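Local coordinates for N-acetyltransferase family protein (Bacillus anthracis, PDB 3LNB), which catalyses transfer of an acetyl group from acetyl-coenzyme A to arylamines and inactivates the antibiotic sulfamethoxazole, at residues G63-A75 / K89-L102. The protein carries 1 engineered substitution. Sequence-based numbering, arbitrary orientation.
Sequences GMILPFENLDIMA and KLLIQKRGGLCYEL. Engineered in segment 63-75: F68 (natural residue Tyr). With COA (coenzyme A), chain B.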
# COMPACT_ATOMS: atom_id res chain seq x y z
N GLY A 63 -1.49 -1.09 8.02
CA GLY A 63 -0.76 -2.30 7.68
C GLY A 63 -1.29 -3.55 8.38
O GLY A 63 -1.28 -4.64 7.82
N MET A 64 -1.76 -3.37 9.61
CA MET A 64 -2.28 -4.46 10.42
C MET A 64 -3.74 -4.82 10.12
O MET A 64 -4.18 -5.93 10.43
CB MET A 64 -2.17 -4.10 11.91
CG MET A 64 -0.77 -4.01 12.45
SD MET A 64 0.04 -5.61 12.39
CE MET A 64 -0.76 -6.46 13.76
N ILE A 65 -4.48 -3.90 9.53
CA ILE A 65 -5.90 -4.11 9.26
C ILE A 65 -6.35 -4.14 7.80
O ILE A 65 -7.12 -5.01 7.40
CB ILE A 65 -6.73 -3.06 10.04
CG1 ILE A 65 -6.50 -3.24 11.54
CG2 ILE A 65 -8.21 -3.17 9.68
CD1 ILE A 65 -7.03 -2.12 12.40
N LEU A 66 -5.90 -3.18 7.01
CA LEU A 66 -6.28 -3.12 5.60
C LEU A 66 -5.44 -4.07 4.75
O LEU A 66 -4.27 -3.79 4.46
CB LEU A 66 -6.13 -1.69 5.08
CG LEU A 66 -7.06 -0.64 5.71
CD1 LEU A 66 -6.77 0.72 5.10
CD2 LEU A 66 -8.52 -1.04 5.49
N PRO A 67 -6.02 -5.21 4.33
CA PRO A 67 -5.29 -6.18 3.52
C PRO A 67 -4.91 -5.64 2.14
O PRO A 67 -5.65 -4.85 1.55
CB PRO A 67 -6.26 -7.35 3.40
CG PRO A 67 -7.21 -7.16 4.56
CD PRO A 67 -7.39 -5.68 4.59
N PHE A 68 -3.75 -6.05 1.66
CA PHE A 68 -3.28 -5.67 0.33
C PHE A 68 -3.84 -6.80 -0.54
O PHE A 68 -3.44 -7.96 -0.38
CB PHE A 68 -1.75 -5.68 0.28
CG PHE A 68 -1.17 -5.48 -1.09
CD1 PHE A 68 -0.93 -4.20 -1.59
CD2 PHE A 68 -0.85 -6.58 -1.89
CE1 PHE A 68 -0.39 -4.01 -2.86
CE2 PHE A 68 -0.32 -6.40 -3.17
CZ PHE A 68 -0.08 -5.12 -3.65
N GLU A 69 -4.78 -6.49 -1.43
CA GLU A 69 -5.37 -7.52 -2.27
C GLU A 69 -5.87 -7.04 -3.63
O GLU A 69 -6.12 -5.85 -3.83
CB GLU A 69 -6.51 -8.22 -1.52
CG GLU A 69 -7.53 -7.29 -0.85
CD GLU A 69 -8.85 -7.18 -1.60
OE1 GLU A 69 -9.84 -6.68 -1.00
OE2 GLU A 69 -8.91 -7.57 -2.79
N ASN A 70 -6.02 -8.00 -4.54
CA ASN A 70 -6.46 -7.76 -5.91
C ASN A 70 -7.67 -8.62 -6.26
O ASN A 70 -7.89 -8.94 -7.43
CB ASN A 70 -5.33 -8.14 -6.86
CG ASN A 70 -5.11 -9.65 -6.90
OD1 ASN A 70 -5.44 -10.36 -5.95
ND2 ASN A 70 -4.55 -10.14 -8.00
N LEU A 71 -8.45 -9.00 -5.25
CA LEU A 71 -9.61 -9.86 -5.46
C LEU A 71 -10.67 -9.34 -6.43
O LEU A 71 -11.36 -10.14 -7.07
CB LEU A 71 -10.25 -10.21 -4.11
CG LEU A 71 -9.29 -10.77 -3.06
CD1 LEU A 71 -10.10 -11.19 -1.84
CD2 LEU A 71 -8.51 -11.97 -3.61
N ASP A 72 -10.83 -8.03 -6.55
CA ASP A 72 -11.82 -7.48 -7.48
C ASP A 72 -11.34 -7.73 -8.91
O ASP A 72 -12.14 -8.00 -9.81
CB ASP A 72 -12.03 -5.98 -7.26
CG ASP A 72 -13.01 -5.70 -6.13
OD1 ASP A 72 -13.60 -6.65 -5.58
OD2 ASP A 72 -13.20 -4.51 -5.79
N ILE A 73 -10.03 -7.62 -9.11
CA ILE A 73 -9.43 -7.87 -10.41
C ILE A 73 -9.70 -9.33 -10.75
O ILE A 73 -10.09 -9.65 -11.87
CB ILE A 73 -7.90 -7.60 -10.40
CG1 ILE A 73 -7.63 -6.12 -10.13
CG2 ILE A 73 -7.27 -8.03 -11.72
CD1 ILE A 73 -6.16 -5.74 -10.08
N MET A 74 -9.49 -10.21 -9.78
CA MET A 74 -9.72 -11.64 -9.98
C MET A 74 -11.20 -11.94 -10.25
O MET A 74 -11.53 -12.74 -11.12
CB MET A 74 -9.26 -12.42 -8.75
CG MET A 74 -7.77 -12.34 -8.47
SD MET A 74 -6.79 -13.16 -9.75
CE MET A 74 -6.46 -11.84 -10.87
N ALA A 75 -12.09 -11.28 -9.51
CA ALA A 75 -13.52 -11.50 -9.67
C ALA A 75 -14.16 -10.69 -10.80
O ALA A 75 -15.32 -10.92 -11.14
CB ALA A 75 -14.24 -11.20 -8.36
N LYS A 89 -15.79 0.49 -0.36
CA LYS A 89 -15.06 -0.77 -0.42
C LYS A 89 -14.15 -1.07 0.76
O LYS A 89 -14.37 -2.05 1.47
CB LYS A 89 -14.24 -0.85 -1.72
CG LYS A 89 -13.47 -2.15 -1.89
CD LYS A 89 -12.61 -2.15 -3.15
CE LYS A 89 -11.75 -3.41 -3.21
NZ LYS A 89 -10.78 -3.41 -4.34
N LEU A 90 -13.14 -0.24 0.98
CA LEU A 90 -12.17 -0.47 2.05
C LEU A 90 -12.61 -0.22 3.48
O LEU A 90 -12.06 -0.83 4.41
CB LEU A 90 -10.89 0.32 1.80
CG LEU A 90 -9.95 -0.20 0.72
CD1 LEU A 90 -10.58 0.00 -0.64
CD2 LEU A 90 -8.63 0.53 0.81
N LEU A 91 -13.57 0.67 3.69
CA LEU A 91 -13.99 0.94 5.05
C LEU A 91 -15.30 0.23 5.41
O LEU A 91 -15.32 -0.62 6.29
CB LEU A 91 -14.12 2.45 5.28
CG LEU A 91 -12.86 3.25 4.94
CD1 LEU A 91 -13.05 4.71 5.31
CD2 LEU A 91 -11.66 2.67 5.69
N ILE A 92 -16.37 0.58 4.71
CA ILE A 92 -17.68 -0.01 4.98
C ILE A 92 -17.80 -1.52 4.74
O ILE A 92 -18.26 -2.25 5.62
CB ILE A 92 -18.77 0.73 4.18
CG1 ILE A 92 -18.84 2.19 4.66
CG2 ILE A 92 -20.12 0.04 4.34
CD1 ILE A 92 -19.69 3.07 3.79
N GLN A 93 -17.37 -1.99 3.58
CA GLN A 93 -17.47 -3.42 3.28
C GLN A 93 -16.27 -4.18 3.82
O GLN A 93 -16.09 -5.37 3.54
CB GLN A 93 -17.61 -3.62 1.77
CG GLN A 93 -18.80 -2.85 1.17
CD GLN A 93 -18.88 -2.93 -0.35
OE1 GLN A 93 -17.87 -2.85 -1.04
NE2 GLN A 93 -20.09 -3.08 -0.87
N LYS A 94 -15.45 -3.49 4.61
CA LYS A 94 -14.27 -4.07 5.23
C LYS A 94 -13.42 -4.93 4.28
O LYS A 94 -13.08 -6.07 4.60
CB LYS A 94 -14.66 -4.90 6.46
CG LYS A 94 -15.34 -4.10 7.57
CD LYS A 94 -15.74 -5.01 8.73
CE LYS A 94 -16.97 -4.48 9.47
NZ LYS A 94 -17.45 -5.45 10.52
N ARG A 95 -13.09 -4.37 3.12
CA ARG A 95 -12.25 -5.05 2.14
C ARG A 95 -10.87 -4.40 2.17
O ARG A 95 -10.62 -3.47 2.95
CB ARG A 95 -12.83 -4.90 0.72
CG ARG A 95 -14.13 -5.68 0.43
CD ARG A 95 -13.87 -7.16 0.16
NE ARG A 95 -12.85 -7.35 -0.88
CZ ARG A 95 -13.05 -7.16 -2.18
NH1 ARG A 95 -14.24 -6.77 -2.63
NH2 ARG A 95 -12.05 -7.33 -3.03
N GLY A 96 -9.98 -4.89 1.32
CA GLY A 96 -8.63 -4.35 1.23
C GLY A 96 -8.45 -3.80 -0.17
O GLY A 96 -9.41 -3.36 -0.80
N GLY A 97 -7.21 -3.81 -0.67
CA GLY A 97 -6.97 -3.31 -2.01
C GLY A 97 -5.50 -3.22 -2.38
O GLY A 97 -4.62 -3.61 -1.61
N LEU A 98 -5.24 -2.72 -3.58
CA LEU A 98 -3.87 -2.56 -4.05
C LEU A 98 -3.37 -1.16 -3.70
O LEU A 98 -4.11 -0.33 -3.19
CB LEU A 98 -3.79 -2.82 -5.56
CG LEU A 98 -4.03 -4.27 -5.99
CD1 LEU A 98 -4.05 -4.38 -7.51
CD2 LEU A 98 -2.94 -5.17 -5.42
N CYS A 99 -2.10 -0.91 -3.99
CA CYS A 99 -1.48 0.37 -3.68
C CYS A 99 -2.26 1.62 -4.10
O CYS A 99 -2.45 2.53 -3.28
CB CYS A 99 -0.09 0.42 -4.31
SG CYS A 99 -0.10 0.23 -6.10
N TYR A 100 -2.73 1.68 -5.34
CA TYR A 100 -3.47 2.85 -5.79
C TYR A 100 -4.79 3.09 -5.07
O TYR A 100 -5.35 4.19 -5.12
CB TYR A 100 -3.70 2.81 -7.31
CG TYR A 100 -4.36 1.55 -7.81
CD1 TYR A 100 -3.60 0.46 -8.22
CD2 TYR A 100 -5.74 1.45 -7.85
CE1 TYR A 100 -4.20 -0.71 -8.66
CE2 TYR A 100 -6.36 0.28 -8.28
CZ TYR A 100 -5.58 -0.79 -8.69
OH TYR A 100 -6.20 -1.95 -9.10
N GLU A 101 -5.30 2.07 -4.39
CA GLU A 101 -6.55 2.22 -3.64
C GLU A 101 -6.21 2.60 -2.21
O GLU A 101 -6.78 3.55 -1.65
CB GLU A 101 -7.36 0.92 -3.66
CG GLU A 101 -7.78 0.50 -5.05
CD GLU A 101 -8.44 -0.86 -5.07
OE1 GLU A 101 -9.67 -0.95 -4.83
OE2 GLU A 101 -7.72 -1.85 -5.30
N LEU A 102 -5.29 1.86 -1.61
CA LEU A 102 -4.86 2.13 -0.25
C LEU A 102 -4.35 3.56 -0.10
O LEU A 102 -4.78 4.28 0.80
CB LEU A 102 -3.77 1.13 0.17
CG LEU A 102 -4.24 -0.32 0.34
CD1 LEU A 102 -3.05 -1.26 0.48
CD2 LEU A 102 -5.15 -0.39 1.57
N1A COA B . 0.86 -10.22 -7.57
C2A COA B . 0.33 -11.41 -7.37
N3A COA B . 0.95 -12.35 -6.68
C4A COA B . 2.17 -12.11 -6.16
C5A COA B . 2.76 -10.87 -6.36
C6A COA B . 2.07 -9.91 -7.09
N6A COA B . 2.60 -8.71 -7.28
N7A COA B . 3.94 -10.90 -5.74
C8A COA B . 4.08 -12.09 -5.17
N9A COA B . 3.00 -12.84 -5.42
C1B COA B . 2.73 -14.19 -4.87
C2B COA B . 3.80 -15.21 -5.24
O2B COA B . 3.57 -15.71 -6.56
C3B COA B . 3.51 -16.30 -4.20
O3B COA B . 2.55 -17.23 -4.70
P3B COA B . 2.65 -18.77 -4.23
O7A COA B . 2.88 -18.91 -2.78
O8A COA B . 1.29 -19.48 -4.72
O9A COA B . 3.85 -19.40 -5.10
C4B COA B . 2.93 -15.51 -3.02
O4B COA B . 2.85 -14.14 -3.44
C5B COA B . 3.84 -15.59 -1.79
O5B COA B . 5.11 -15.01 -2.10
P1A COA B . 6.32 -15.16 -1.05
O1A COA B . 7.50 -14.21 -1.59
O2A COA B . 6.74 -16.57 -0.90
O3A COA B . 5.78 -14.55 0.34
P2A COA B . 5.70 -12.98 0.68
O4A COA B . 7.10 -12.63 1.39
O5A COA B . 4.55 -12.69 1.56
O6A COA B . 5.68 -12.16 -0.70
CBP COA B . 4.24 -10.22 -1.19
CCP COA B . 4.44 -11.74 -1.30
CDP COA B . 4.01 -9.83 0.27
CEP COA B . 3.02 -9.82 -2.03
CAP COA B . 5.48 -9.50 -1.74
OAP COA B . 5.72 -9.91 -3.08
C9P COA B . 5.29 -7.98 -1.72
O9P COA B . 5.31 -7.35 -0.67
N8P COA B . 5.12 -7.43 -2.92
C7P COA B . 4.95 -5.99 -3.13
C6P COA B . 3.86 -5.73 -4.18
C5P COA B . 3.94 -4.30 -4.71
O5P COA B . 4.83 -3.96 -5.48
N4P COA B . 2.98 -3.47 -4.30
C3P COA B . 2.93 -2.07 -4.74
C2P COA B . 2.35 -1.94 -6.15
S1P COA B . 0.56 -2.32 -6.25
O HOH W 1 -9.77 -5.92 -4.79
O HOH W 2 -7.80 -4.26 -6.15
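E69 and R95 meet where the glycine-rich RGGLCY segment of the arylamine N-acetyltransferase fold runs beside the short edge strand 68-69. A single beta bridge, F68 with G97, fastens the backbones: G97 N gives its hydrogen to P67 O (2.9 Å), and E69 N bonds back to G97 O. E69, with CG wedged between its own N and carbonyl carbon (chi1 49°) and the chain bent at chi2, turns its buried carboxylate back across the loop. There OE1 accepts from G96 N at 2.9 Å, while OE2 takes L71 N and, through its syn lone pair, R95 NH2, the carboxylate and guanidinium lying nearly coplanar. On the coenzyme side the packing is tight and apolar: the engineered F68 has L98 CD2 over one ring face, 3.4 Å from CZ, and L102 CD1 at its edge. C99, probably the catalytic cysteine as in relatives, follows L98 and lines the coenzyme A pocket. Toward the partly exposed D72 and K89 the contact becomes polar and hydrated, and water 1 links E69 OE2, D72 N and K89 NZ. Here R95 grips D72 end-on, NH1 and NH2 (3.0 and 3.1 Å) both reaching D72 OD1 from the same face of the carboxylate plane.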